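Local atomic coordinates of flagellar hook-associated protein 2 (Bdellovibrio bacteriovorus, PDB entry 6KTY), a protein that probably caps the tip of the growing flagellar filament, helping flagellin subunits to polymerise there and keeping them from leaking out. Residues A[11-22]-A[174-182]; A[33-41]-A[151-161]. One frame throughout, in Å; residues are numbered along the deposited sequence.

Contact 1: residues A[11-22]-A[174-182]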
# COMPACT_ATOMS: atom_id res chain seq x y z
N PHE A 11 14.50 11.30 -16.42
CA PHE A 11 14.10 10.14 -15.55
C PHE A 11 12.79 10.38 -14.81
O PHE A 11 12.67 11.34 -14.05
CB PHE A 11 15.19 9.83 -14.52
CG PHE A 11 14.78 8.78 -13.48
CD1 PHE A 11 14.83 7.43 -13.80
CD2 PHE A 11 14.30 9.16 -12.23
CE1 PHE A 11 14.42 6.46 -12.87
CE2 PHE A 11 13.89 8.21 -11.30
CZ PHE A 11 13.96 6.85 -11.62
N LEU A 12 11.84 9.45 -14.97
CA LEU A 12 10.59 9.47 -14.18
C LEU A 12 10.33 8.14 -13.46
O LEU A 12 10.51 7.07 -14.03
CB LEU A 12 9.40 9.78 -15.09
CG LEU A 12 9.41 11.17 -15.72
CD1 LEU A 12 8.42 11.27 -16.89
CD2 LEU A 12 9.13 12.23 -14.65
N SER A 13 9.97 8.24 -12.18
CA SER A 13 9.52 7.09 -11.40
C SER A 13 8.00 7.09 -11.36
O SER A 13 7.39 8.14 -11.17
CB SER A 13 10.09 7.15 -9.98
OG SER A 13 9.51 6.15 -9.15
N GLY A 14 7.39 5.91 -11.56
CA GLY A 14 5.96 5.74 -11.38
C GLY A 14 5.51 6.09 -9.97
O GLY A 14 4.37 6.48 -9.77
N ASP A 15 6.39 5.92 -8.98
CA ASP A 15 6.10 6.37 -7.61
C ASP A 15 7.34 6.88 -6.91
O ASP A 15 8.11 6.10 -6.33
CB ASP A 15 5.45 5.26 -6.78
CG ASP A 15 4.80 5.80 -5.51
OD1 ASP A 15 5.25 6.87 -5.00
OD2 ASP A 15 3.83 5.18 -5.04
N PRO A 16 7.52 8.21 -6.91
CA PRO A 16 8.71 8.81 -6.26
C PRO A 16 8.78 8.57 -4.76
O PRO A 16 9.85 8.74 -4.17
CB PRO A 16 8.57 10.32 -6.56
CG PRO A 16 7.55 10.44 -7.64
CD PRO A 16 6.67 9.22 -7.57
N ASN A 17 7.67 8.17 -4.13
CA ASN A 17 7.66 7.89 -2.69
C ASN A 17 8.01 6.43 -2.38
O ASN A 17 7.98 6.00 -1.22
CB ASN A 17 6.30 8.22 -2.11
CG ASN A 17 5.96 9.71 -2.25
OD1 ASN A 17 4.94 10.05 -2.82
ND2 ASN A 17 6.83 10.57 -1.77
N ILE A 18 8.34 5.67 -3.42
CA ILE A 18 8.94 4.34 -3.24
C ILE A 18 10.36 4.33 -3.78
O ILE A 18 11.30 3.92 -3.07
CB ILE A 18 8.08 3.18 -3.84
CG1 ILE A 18 6.73 3.12 -3.14
CG2 ILE A 18 8.84 1.83 -3.69
CD1 ILE A 18 5.72 2.09 -3.72
N VAL A 19 10.53 4.78 -5.02
CA VAL A 19 11.85 4.88 -5.61
C VAL A 19 11.92 6.19 -6.38
O VAL A 19 11.02 6.48 -7.15
CB VAL A 19 12.12 3.72 -6.58
CG1 VAL A 19 13.56 3.84 -7.10
CG2 VAL A 19 11.94 2.38 -5.89
N ASP A 20 12.96 6.99 -6.17
CA ASP A 20 13.18 8.16 -7.01
C ASP A 20 14.64 8.13 -7.44
O ASP A 20 15.38 7.19 -7.09
CB ASP A 20 12.87 9.47 -6.26
CG ASP A 20 12.44 10.60 -7.19
OD1 ASP A 20 12.57 10.48 -8.43
OD2 ASP A 20 11.97 11.63 -6.70
N GLY A 21 15.04 9.12 -8.23
CA GLY A 21 16.39 9.15 -8.75
C GLY A 21 16.68 10.36 -9.60
O GLY A 21 15.80 11.20 -9.83
N GLN A 22 17.93 10.45 -10.07
CA GLN A 22 18.40 11.57 -10.90
C GLN A 22 19.46 11.11 -11.91
O GLN A 22 20.20 10.15 -11.64
CB GLN A 22 18.96 12.67 -10.01
CG GLN A 22 19.79 12.16 -8.85
CD GLN A 22 20.06 13.23 -7.83
OE1 GLN A 22 20.09 12.95 -6.62
NE2 GLN A 22 20.25 14.46 -8.29
N PRO A 174 20.93 2.02 -15.59
CA PRO A 174 22.23 2.58 -15.98
C PRO A 174 22.14 4.06 -16.29
O PRO A 174 21.28 4.47 -17.09
CB PRO A 174 22.59 1.77 -17.24
CG PRO A 174 21.89 0.47 -17.06
CD PRO A 174 20.57 0.85 -16.41
N GLY A 175 23.00 4.86 -15.67
CA GLY A 175 23.03 6.30 -15.91
C GLY A 175 22.22 7.09 -14.90
O GLY A 175 22.16 8.33 -14.97
N VAL A 176 21.59 6.39 -13.95
CA VAL A 176 20.81 7.04 -12.92
C VAL A 176 21.22 6.55 -11.53
O VAL A 176 21.54 5.36 -11.34
CB VAL A 176 19.30 6.78 -13.17
CG1 VAL A 176 18.46 6.98 -11.90
CG2 VAL A 176 18.81 7.69 -14.30
N THR A 177 21.20 7.47 -10.58
CA THR A 177 21.32 7.13 -9.17
C THR A 177 19.92 7.05 -8.58
O THR A 177 19.22 8.06 -8.51
CB THR A 177 22.20 8.15 -8.42
OG1 THR A 177 23.53 8.06 -8.95
CG2 THR A 177 22.25 7.85 -6.94
N LEU A 178 19.54 5.83 -8.18
CA LEU A 178 18.27 5.54 -7.54
C LEU A 178 18.43 5.65 -6.02
O LEU A 178 19.44 5.21 -5.49
CB LEU A 178 17.82 4.10 -7.86
CG LEU A 178 17.50 3.70 -9.30
CD1 LEU A 178 16.99 2.25 -9.36
CD2 LEU A 178 16.45 4.63 -9.88
N ASP A 179 17.45 6.27 -5.35
CA ASP A 179 17.33 6.25 -3.90
C ASP A 179 16.01 5.60 -3.52
O ASP A 179 14.94 6.05 -3.96
CB ASP A 179 17.39 7.69 -3.35
CG ASP A 179 17.62 7.73 -1.84
OD1 ASP A 179 18.64 7.13 -1.36
OD2 ASP A 179 16.81 8.37 -1.12
N PHE A 180 16.07 4.52 -2.73
CA PHE A 180 14.85 3.88 -2.26
C PHE A 180 14.25 4.69 -1.12
O PHE A 180 14.91 4.90 -0.07
CB PHE A 180 15.12 2.42 -1.84
CG PHE A 180 15.97 1.67 -2.81
CD1 PHE A 180 15.75 1.79 -4.17
CD2 PHE A 180 17.01 0.87 -2.37
CE1 PHE A 180 16.55 1.11 -5.09
CE2 PHE A 180 17.82 0.21 -3.28
CZ PHE A 180 17.60 0.35 -4.65
N LYS A 181 13.02 5.16 -1.30
CA LYS A 181 12.35 6.00 -0.27
C LYS A 181 11.52 5.21 0.75
O LYS A 181 11.26 5.68 1.86
CB LYS A 181 11.45 7.00 -0.94
CG LYS A 181 12.06 7.81 -2.04
CD LYS A 181 13.14 8.68 -1.52
CE LYS A 181 13.50 9.75 -2.51
NZ LYS A 181 14.64 10.55 -2.02
N SER A 182 11.04 4.03 0.36
CA SER A 182 10.25 3.17 1.24
C SER A 182 10.27 1.76 0.73
O SER A 182 10.52 1.54 -0.44
CB SER A 182 8.79 3.69 1.34
OG SER A 182 8.12 3.68 0.09
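An antiparallel pairing of outer strand 19-21 against 178-180, the middle strand of a small three-stranded antiparallel sheet, joins the start of this FliD fragment to a part near its end. Asp-20 and Asp-179 form the hydrogen-bonded pair: Asp-20 N donates to Asp-179 O at 3.1 Å, nearly straight at 171°, and Asp-179 N returns a bond to Asp-20 O. Gln-22 and Thr-177 exchange a second pair of backbone bonds beyond Gly-21, whose CA lies only 3.0 Å from Thr-177 O, so the two backbones run very close at that point.

The apolar face of the ladder carries Val-19, Leu-178 and Phe-180. Strand 178-180 is bonded on its other edge to 168-169, and Val-19 and Phe-180 pack on Val-37 of strand 32-39. Leu-178 CD2 is the shared atom: it meets Val-19 CG1 and, obliquely, Phe-11 CZ at 3.8 Å. Phe-11 reaches it because its CG stands anti to the backbone N (chi1 172°), which sets the ring beside Val-176 and Leu-178. Val-176 CG1 then sits over one ring face, 4.2 Å from the centroid, a CH-pi contact. Val-19 CG1 approaches Phe-180 differently, at the ring edge near CD1.

Pairing continues past the strands into the turn at 15-18, where Asp-15 OD1 accepts from Asn-17 N in an Asx turn. Ile-18 O takes Lys-181 N at 2.8 Å, a donor well above the carbonyl plane, and a weak bond from Ser-182 N. Ser-182 OG donates to Asn-17 O at 2.7 Å, in the carbonyl plane and on a lone pair; the same hydroxyl also bonds Arg-187 of a second subunit. On the polar face Lys-181 bends at chi2, laying CE against Asp-20 CB and bringing NZ to Asp-179 OD2 in a salt bridge, while Asp-179 OD1 pairs with Arg-190 of that second subunit.

Contact 2: residues A[33-41]-A[151-161]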
# COMPACT_ATOMS: atom_id res chain seq x y z
N TYR A 33 11.95 0.14 -17.02
CA TYR A 33 12.61 -0.52 -15.90
C TYR A 33 11.58 -0.88 -14.83
O TYR A 33 10.74 -0.07 -14.47
CB TYR A 33 13.70 0.41 -15.35
CG TYR A 33 14.84 0.63 -16.35
CD1 TYR A 33 15.81 -0.33 -16.52
CD2 TYR A 33 14.94 1.81 -17.10
CE1 TYR A 33 16.86 -0.16 -17.43
CE2 TYR A 33 16.00 2.00 -18.03
CZ TYR A 33 16.95 1.00 -18.17
OH TYR A 33 18.02 1.10 -19.02
N ALA A 34 11.60 -2.13 -14.38
CA ALA A 34 10.61 -2.62 -13.42
C ALA A 34 11.34 -2.91 -12.11
O ALA A 34 12.16 -3.83 -12.06
CB ALA A 34 9.96 -3.86 -13.93
N ILE A 35 11.04 -2.11 -11.08
CA ILE A 35 11.72 -2.21 -9.79
C ILE A 35 10.71 -2.29 -8.68
O ILE A 35 9.78 -1.48 -8.62
CB ILE A 35 12.63 -0.99 -9.49
CG1 ILE A 35 13.72 -0.85 -10.54
CG2 ILE A 35 13.34 -1.16 -8.15
CD1 ILE A 35 14.56 -2.10 -10.76
N GLU A 36 10.93 -3.27 -7.81
CA GLU A 36 10.20 -3.49 -6.60
C GLU A 36 11.14 -3.40 -5.38
O GLU A 36 12.12 -4.15 -5.30
CB GLU A 36 9.61 -4.89 -6.63
CG GLU A 36 8.65 -5.15 -5.50
CD GLU A 36 8.05 -6.53 -5.54
OE1 GLU A 36 7.94 -7.09 -6.64
OE2 GLU A 36 7.64 -7.04 -4.48
N VAL A 37 10.84 -2.50 -4.45
CA VAL A 37 11.61 -2.46 -3.20
C VAL A 37 10.95 -3.40 -2.18
O VAL A 37 9.88 -3.08 -1.62
CB VAL A 37 11.69 -1.07 -2.63
CG1 VAL A 37 12.65 -1.08 -1.38
CG2 VAL A 37 12.13 -0.11 -3.68
N VAL A 38 11.55 -4.57 -1.97
CA VAL A 38 11.00 -5.59 -1.08
C VAL A 38 11.31 -5.22 0.39
O VAL A 38 10.43 -5.22 1.21
CB VAL A 38 11.48 -7.02 -1.43
CG1 VAL A 38 10.89 -8.03 -0.47
CG2 VAL A 38 11.02 -7.38 -2.88
N GLN A 39 12.55 -4.85 0.67
CA GLN A 39 12.94 -4.47 2.03
C GLN A 39 14.02 -3.41 1.93
O GLN A 39 14.90 -3.53 1.06
CB GLN A 39 13.47 -5.74 2.68
CG GLN A 39 14.15 -5.62 3.99
CD GLN A 39 14.78 -6.95 4.37
OE1 GLN A 39 14.07 -7.89 4.72
NE2 GLN A 39 16.11 -7.04 4.27
N LEU A 40 13.97 -2.39 2.77
CA LEU A 40 15.05 -1.44 2.81
C LEU A 40 16.28 -2.11 3.42
O LEU A 40 16.17 -3.08 4.16
CB LEU A 40 14.69 -0.20 3.62
CG LEU A 40 13.56 0.67 3.06
CD1 LEU A 40 13.25 1.73 4.11
CD2 LEU A 40 13.90 1.34 1.72
N ALA A 41 17.46 -1.61 3.09
CA ALA A 41 18.66 -2.02 3.82
C ALA A 41 18.52 -1.58 5.30
O ALA A 41 17.96 -0.52 5.57
CB ALA A 41 19.88 -1.40 3.19
N GLN A 151 21.26 -5.55 7.62
CA GLN A 151 20.79 -6.31 6.46
C GLN A 151 20.89 -5.53 5.16
O GLN A 151 20.78 -4.29 5.12
CB GLN A 151 19.34 -6.71 6.60
CG GLN A 151 18.97 -7.62 7.77
CD GLN A 151 17.54 -8.13 7.62
OE1 GLN A 151 17.18 -8.66 6.56
NE2 GLN A 151 16.72 -7.95 8.65
N ASN A 152 21.04 -6.29 4.08
CA ASN A 152 20.96 -5.77 2.75
C ASN A 152 19.51 -5.37 2.42
O ASN A 152 18.54 -5.94 2.95
CB ASN A 152 21.46 -6.84 1.74
CG ASN A 152 22.92 -7.19 1.90
OD1 ASN A 152 23.73 -6.38 2.39
ND2 ASN A 152 23.28 -8.39 1.46
N ALA A 153 19.38 -4.37 1.54
CA ALA A 153 18.14 -4.17 0.80
C ALA A 153 17.85 -5.36 -0.09
O ALA A 153 18.76 -6.07 -0.57
CB ALA A 153 18.19 -2.92 -0.03
N LYS A 154 16.56 -5.62 -0.28
CA LYS A 154 16.13 -6.63 -1.22
C LYS A 154 15.28 -5.89 -2.23
O LYS A 154 14.31 -5.21 -1.85
CB LYS A 154 15.32 -7.73 -0.55
CG LYS A 154 16.12 -8.60 0.43
CD LYS A 154 15.22 -9.58 1.15
CE LYS A 154 16.01 -10.53 2.03
NZ LYS A 154 15.04 -11.38 2.83
N VAL A 155 15.67 -5.98 -3.49
CA VAL A 155 14.92 -5.39 -4.56
C VAL A 155 14.76 -6.35 -5.71
O VAL A 155 15.63 -7.19 -5.96
CB VAL A 155 15.60 -4.12 -5.06
CG1 VAL A 155 15.85 -3.20 -3.84
CG2 VAL A 155 16.88 -4.44 -5.78
N LYS A 156 13.68 -6.22 -6.44
CA LYS A 156 13.52 -7.00 -7.64
C LYS A 156 13.68 -6.14 -8.87
O LYS A 156 13.06 -5.07 -8.99
CB LYS A 156 12.16 -7.68 -7.66
CG LYS A 156 11.94 -8.70 -6.52
CD LYS A 156 10.59 -9.42 -6.69
CE LYS A 156 10.46 -10.58 -5.67
NZ LYS A 156 9.13 -11.23 -5.64
N VAL A 157 14.50 -6.63 -9.80
CA VAL A 157 14.70 -5.96 -11.07
C VAL A 157 14.20 -6.94 -12.13
O VAL A 157 14.62 -8.10 -12.19
CB VAL A 157 16.15 -5.51 -11.26
CG1 VAL A 157 17.13 -6.67 -11.16
CG2 VAL A 157 16.30 -4.74 -12.58
N ASP A 158 13.24 -6.47 -12.93
CA ASP A 158 12.49 -7.32 -13.87
C ASP A 158 12.08 -8.67 -13.24
O ASP A 158 12.17 -9.72 -13.87
CB ASP A 158 13.31 -7.54 -15.14
CG ASP A 158 13.47 -6.26 -15.98
OD1 ASP A 158 12.66 -5.30 -15.84
OD2 ASP A 158 14.40 -6.23 -16.81
N GLY A 159 11.67 -8.62 -11.98
CA GLY A 159 11.19 -9.79 -11.25
C GLY A 159 12.22 -10.62 -10.53
O GLY A 159 11.84 -11.58 -9.87
N PHE A 160 13.52 -10.28 -10.65
CA PHE A 160 14.57 -11.03 -9.96
C PHE A 160 15.00 -10.31 -8.70
O PHE A 160 15.41 -9.14 -8.76
CB PHE A 160 15.81 -11.19 -10.84
CG PHE A 160 15.57 -11.93 -12.09
CD1 PHE A 160 15.47 -13.32 -12.09
CD2 PHE A 160 15.44 -11.27 -13.28
CE1 PHE A 160 15.24 -14.02 -13.24
CE2 PHE A 160 15.24 -11.99 -14.46
CZ PHE A 160 15.14 -13.37 -14.43
N GLU A 161 14.95 -11.02 -7.57
CA GLU A 161 15.31 -10.42 -6.29
C GLU A 161 16.83 -10.45 -6.13
O GLU A 161 17.43 -11.49 -6.24
CB GLU A 161 14.63 -11.15 -5.10
CG GLU A 161 15.01 -10.54 -3.77
CD GLU A 161 14.27 -11.13 -2.60
OE1 GLU A 161 14.93 -11.76 -1.76
OE2 GLU A 161 13.03 -10.96 -2.53
O HOH W 1 10.90 -6.18 -10.67
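Gln-39 illustrates how a classic beta bulge can bring a side chain to bear on the residues leading into the neighbouring strand. Antiparallel strands 33-39 and 153-157 pair regularly through Glu-36 and Lys-156, then slip by one residue, so that Val-38 N (2.8 Å) and Gln-39 N (3.1 Å) both donate to Lys-154 O. From CB, with CG anti to the backbone N (chi1 170°), the Gln-39 chain runs out extended across the Lys-154 side chain. Its CD lies 3.7 Å from Gln-151 OE1; the Gln-39 OE1 comes within 4.1 Å of Lys-154 NZ. At the tip NE2 donates to Asn-152 O at 3.0 Å, the carbonyl pointing almost straight at it though the N-H is bent (136°), and makes a weak bond to Gln-151 OE1, whose amide plane stands 84° from its own.

On the opposite face Ile-35 CD1 packs alongside Val-157 CG2 at 3.6 Å. Glu-36 and Lys-156 run alongside each other, Glu-36 OE1 against Lys-156 CD, but their charged ends stop short of a salt bridge; Glu-36 OE2 bonds Gly-186 N instead. Both acceptors favour the nitrogen on this side of the Gln-39 amide, which probably restrains its rotation.

Overall arrangement
The centres of contacts 1 and 2 lie about 12 Å apart, on the same side of the chain's centre. Along the chain contact 2 is nested within the loop closed by contact 1: 11-22 and 33-41 come early, 151-161 and 174-182 late, with the other part of the fragment, including helix 84-94 and a four-stranded sheet, between them. Strands 12-13, 189-192, 32-39, 153-157 and 160-164, in that order, form a five-stranded antiparallel sheet, and the three-stranded sheet of contact 1 packs on it through Val-19 and Phe-180 against Val-37. Early and late segments thus build one domain together. Both contacts also touch a third subunit, placing this domain at interfaces of the crystallised assembly.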